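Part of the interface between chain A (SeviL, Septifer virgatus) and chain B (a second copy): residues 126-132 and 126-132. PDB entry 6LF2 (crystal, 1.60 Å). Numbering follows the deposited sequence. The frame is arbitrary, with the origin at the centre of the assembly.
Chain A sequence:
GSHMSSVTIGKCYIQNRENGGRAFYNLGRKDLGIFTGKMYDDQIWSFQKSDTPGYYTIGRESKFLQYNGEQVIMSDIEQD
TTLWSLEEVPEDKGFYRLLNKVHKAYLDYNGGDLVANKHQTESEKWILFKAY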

# COMPACT_ATOMS: atom_id res chain seq x y z
N TRP A 126 -4.23 1.34 10.63
CA TRP A 126 -4.21 0.52 9.43
C TRP A 126 -4.66 1.35 8.23
O TRP A 126 -5.52 2.23 8.34
CB TRP A 126 -5.15 -0.69 9.56
CG TRP A 126 -4.87 -1.56 10.74
CD1 TRP A 126 -5.41 -1.45 12.00
CD2 TRP A 126 -3.99 -2.70 10.78
NE1 TRP A 126 -4.90 -2.44 12.82
CE2 TRP A 126 -4.04 -3.22 12.09
CE3 TRP A 126 -3.17 -3.33 9.83
CZ2 TRP A 126 -3.30 -4.34 12.48
CZ3 TRP A 126 -2.44 -4.43 10.22
CH2 TRP A 126 -2.50 -4.92 11.53
N ILE A 127 -4.09 1.04 7.07
CA ILE A 127 -4.61 1.55 5.80
C ILE A 127 -5.10 0.35 4.99
O ILE A 127 -4.39 -0.65 4.85
CB ILE A 127 -3.55 2.39 5.06
CG1 ILE A 127 -4.13 2.94 3.75
CG2 ILE A 127 -2.24 1.63 4.87
CD1 ILE A 127 -3.35 4.14 3.23
N LEU A 128 -6.34 0.43 4.52
CA LEU A 128 -6.95 -0.66 3.77
C LEU A 128 -7.06 -0.20 2.33
O LEU A 128 -7.90 0.65 2.02
CB LEU A 128 -8.33 -1.02 4.34
CG LEU A 128 -8.35 -1.51 5.80
CD1 LEU A 128 -8.37 -0.36 6.80
CD2 LEU A 128 -9.54 -2.46 6.02
N PHE A 129 -6.20 -0.73 1.46
CA PHE A 129 -6.15 -0.23 0.09
C PHE A 129 -6.53 -1.29 -0.93
O PHE A 129 -6.31 -2.49 -0.74
CB PHE A 129 -4.77 0.40 -0.23
CG PHE A 129 -3.58 -0.53 -0.09
CD1 PHE A 129 -3.09 -1.23 -1.20
CD2 PHE A 129 -2.88 -0.64 1.11
CE1 PHE A 129 -1.96 -2.04 -1.09
CE2 PHE A 129 -1.77 -1.46 1.22
CZ PHE A 129 -1.30 -2.15 0.11
N LYS A 130 -7.11 -0.82 -2.03
CA LYS A 130 -7.67 -1.70 -3.05
C LYS A 130 -6.60 -2.64 -3.59
O LYS A 130 -5.50 -2.21 -3.94
CB LYS A 130 -8.26 -0.85 -4.17
CG LYS A 130 -9.39 0.07 -3.72
CD LYS A 130 -10.28 0.51 -4.89
CE LYS A 130 -11.68 -0.12 -4.81
NZ LYS A 130 -12.51 0.40 -3.67
N ALA A 131 -6.94 -3.93 -3.68
CA ALA A 131 -5.96 -4.90 -4.15
C ALA A 131 -5.87 -4.92 -5.67
O ALA A 131 -4.78 -5.08 -6.23
CB ALA A 131 -6.29 -6.30 -3.63
N TYR A 132 -7.00 -4.78 -6.34
CA TYR A 132 -7.06 -4.78 -7.79
C TYR A 132 -8.47 -4.41 -8.21
O TYR A 132 -8.69 -3.87 -9.30
CB TYR A 132 -6.65 -6.14 -8.38
CG TYR A 132 -7.27 -7.34 -7.71
CD1 TYR A 132 -8.61 -7.66 -7.91
CD2 TYR A 132 -6.52 -8.18 -6.90
CE1 TYR A 132 -9.18 -8.77 -7.31
CE2 TYR A 132 -7.07 -9.29 -6.30
CZ TYR A 132 -8.40 -9.59 -6.50
OH TYR A 132 -8.96 -10.70 -5.90
OXT TYR A 132 -9.41 -4.65 -7.44
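Chain B (126-132) WILFKAY

The C-terminal segment of chain B packs against the same segment of chain A in a nearly symmetric arrangement, each copy offering the other the same face. In chain B, residues 126-130 form a β-strand, with phi between -123° and -108° and psi between 103° and 149° from W126(B) to F129(B). At K130(B) the backbone is still extended but phi has risen to -56°, and at A131(B) the values of -80/-30 take the chain out of the strand. Chain A follows the same course. The two strands do not pair edge to edge: their axes approach to 6.6 Å, their N-to-C directions diverge by 120°, and no hydrogen bond joins the two stretches. The contact is therefore made by side chains packing between crossed strands, with the carbonyl oxygens of K130 and A131 receiving the isoleucine methyls.

The register is centred on F129, whose CA atoms in the two chains lie 6.2 Å apart. From this point the two stretches draw apart, so that the CA atoms of I127(A) and A131(B) are separated by 8.4 Å, as are those of A131(A) and I127(B). Strand alternation brings I127 and F129 to the contact and turns L128 from it. The CA-to-CB bonds of I127(B) and F129(B) point toward chain A, whereas that of L128(B) points away, and its side chain makes no contact with the other stretch. W126(B) is out of reach as well; its NE1 is hydrogen-bonded elsewhere in the structure.

The main bump on each surface is the F129 ring, and the two rings lie flat on one another. Their centroids are 3.6 Å apart and their planes are inclined by only 11°, a face-to-face stack in which CD1 of F129(A) comes within 3.4 Å of CG of F129(B). Both side chains adopt the p rotamer, with chi1 of 59° in chain A and 60° in chain B. Each residue has more of its surface covered by the other stretch than any of its neighbours, 77 Å² for F129(A) and 76 Å² for F129(B).

The isoleucines fill the hollows beside this stack. With both chi angles near t, I127(B) extends its side chain so that CD1 reaches the edge of the F129(A) ring, 3.9 Å from CE1 and near the ring plane. The same methyl enters a shallow recess lined by the chain A backbone: CD1 of I127(B) lies 3.8 Å from O of K130(A) and 3.9 Å from O of A131(A). The reciprocal pocket receives I127(A), whose CD1 lies 3.9 Å from CE1 of F129(B) and 4.0 Å from O of both K130(B) and A131(B). Each isoleucine methyl thus rests against an aromatic edge and two successive carbonyl oxygens of the partner.

The CA-to-CB bonds of K130(A) and K130(B) both run sideways, though the end of the K130(B) side chain comes nearer to chain A; 32 and 31 Å² of the two residues are covered. Together the two stretches bury 343 Å², summed over both sides.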

# COMPACT_ATOMS: atom_id res chain seq x y z
N TRP B 126 4.91 -2.69 -9.14
CA TRP B 126 4.47 -1.71 -8.15
C TRP B 126 2.96 -1.67 -8.06
O TRP B 126 2.24 -1.85 -9.05
CB TRP B 126 4.96 -0.30 -8.49
CG TRP B 126 6.43 -0.19 -8.71
CD1 TRP B 126 7.10 -0.37 -9.89
CD2 TRP B 126 7.43 0.16 -7.74
NE1 TRP B 126 8.44 -0.18 -9.71
CE2 TRP B 126 8.68 0.15 -8.40
CE3 TRP B 126 7.39 0.47 -6.37
CZ2 TRP B 126 9.87 0.43 -7.74
CZ3 TRP B 126 8.57 0.75 -5.71
CH2 TRP B 126 9.80 0.74 -6.40
N ILE B 127 2.47 -1.38 -6.85
CA ILE B 127 1.08 -1.06 -6.63
C ILE B 127 1.02 0.38 -6.14
O ILE B 127 1.74 0.76 -5.21
CB ILE B 127 0.42 -2.06 -5.66
CG1 ILE B 127 -1.07 -1.74 -5.47
CG2 ILE B 127 1.19 -2.11 -4.34
CD1 ILE B 127 -1.87 -2.92 -4.92
N LEU B 128 0.24 1.20 -6.83
CA LEU B 128 0.11 2.62 -6.53
C LEU B 128 -1.27 2.81 -5.92
O LEU B 128 -2.27 2.75 -6.63
CB LEU B 128 0.27 3.47 -7.80
CG LEU B 128 1.61 3.38 -8.54
CD1 LEU B 128 1.61 2.23 -9.52
CD2 LEU B 128 1.84 4.70 -9.27
N PHE B 129 -1.33 2.97 -4.60
CA PHE B 129 -2.61 2.99 -3.93
C PHE B 129 -2.89 4.34 -3.28
O PHE B 129 -1.98 5.05 -2.85
CB PHE B 129 -2.74 1.85 -2.89
CG PHE B 129 -1.70 1.87 -1.78
CD1 PHE B 129 -1.97 2.51 -0.57
CD2 PHE B 129 -0.51 1.16 -1.89
CE1 PHE B 129 -1.07 2.50 0.47
CE2 PHE B 129 0.41 1.14 -0.86
CZ PHE B 129 0.12 1.81 0.33
N LYS B 130 -4.18 4.67 -3.23
CA LYS B 130 -4.64 5.96 -2.72
C LYS B 130 -4.14 6.20 -1.30
O LYS B 130 -4.30 5.34 -0.43
CB LYS B 130 -6.17 6.00 -2.73
CG LYS B 130 -6.79 5.85 -4.10
CD LYS B 130 -8.30 5.77 -4.02
CE LYS B 130 -8.89 5.52 -5.40
NZ LYS B 130 -8.23 4.37 -6.09
N ALA B 131 -3.56 7.38 -1.06
CA ALA B 131 -3.06 7.70 0.27
C ALA B 131 -4.17 8.15 1.21
O ALA B 131 -4.06 7.95 2.43
CB ALA B 131 -1.98 8.79 0.20
N TYR B 132 -5.22 8.78 0.69
CA TYR B 132 -6.29 9.38 1.50
C TYR B 132 -7.65 8.81 1.14
O TYR B 132 -8.63 9.01 1.87
CB TYR B 132 -6.34 10.90 1.32
CG TYR B 132 -5.03 11.63 1.51
CD1 TYR B 132 -4.08 11.19 2.40
CD2 TYR B 132 -4.76 12.78 0.78
CE1 TYR B 132 -2.89 11.86 2.57
CE2 TYR B 132 -3.58 13.46 0.93
CZ TYR B 132 -2.64 13.00 1.83
OH TYR B 132 -1.45 13.67 2.00
OXT TYR B 132 -7.84 8.17 0.10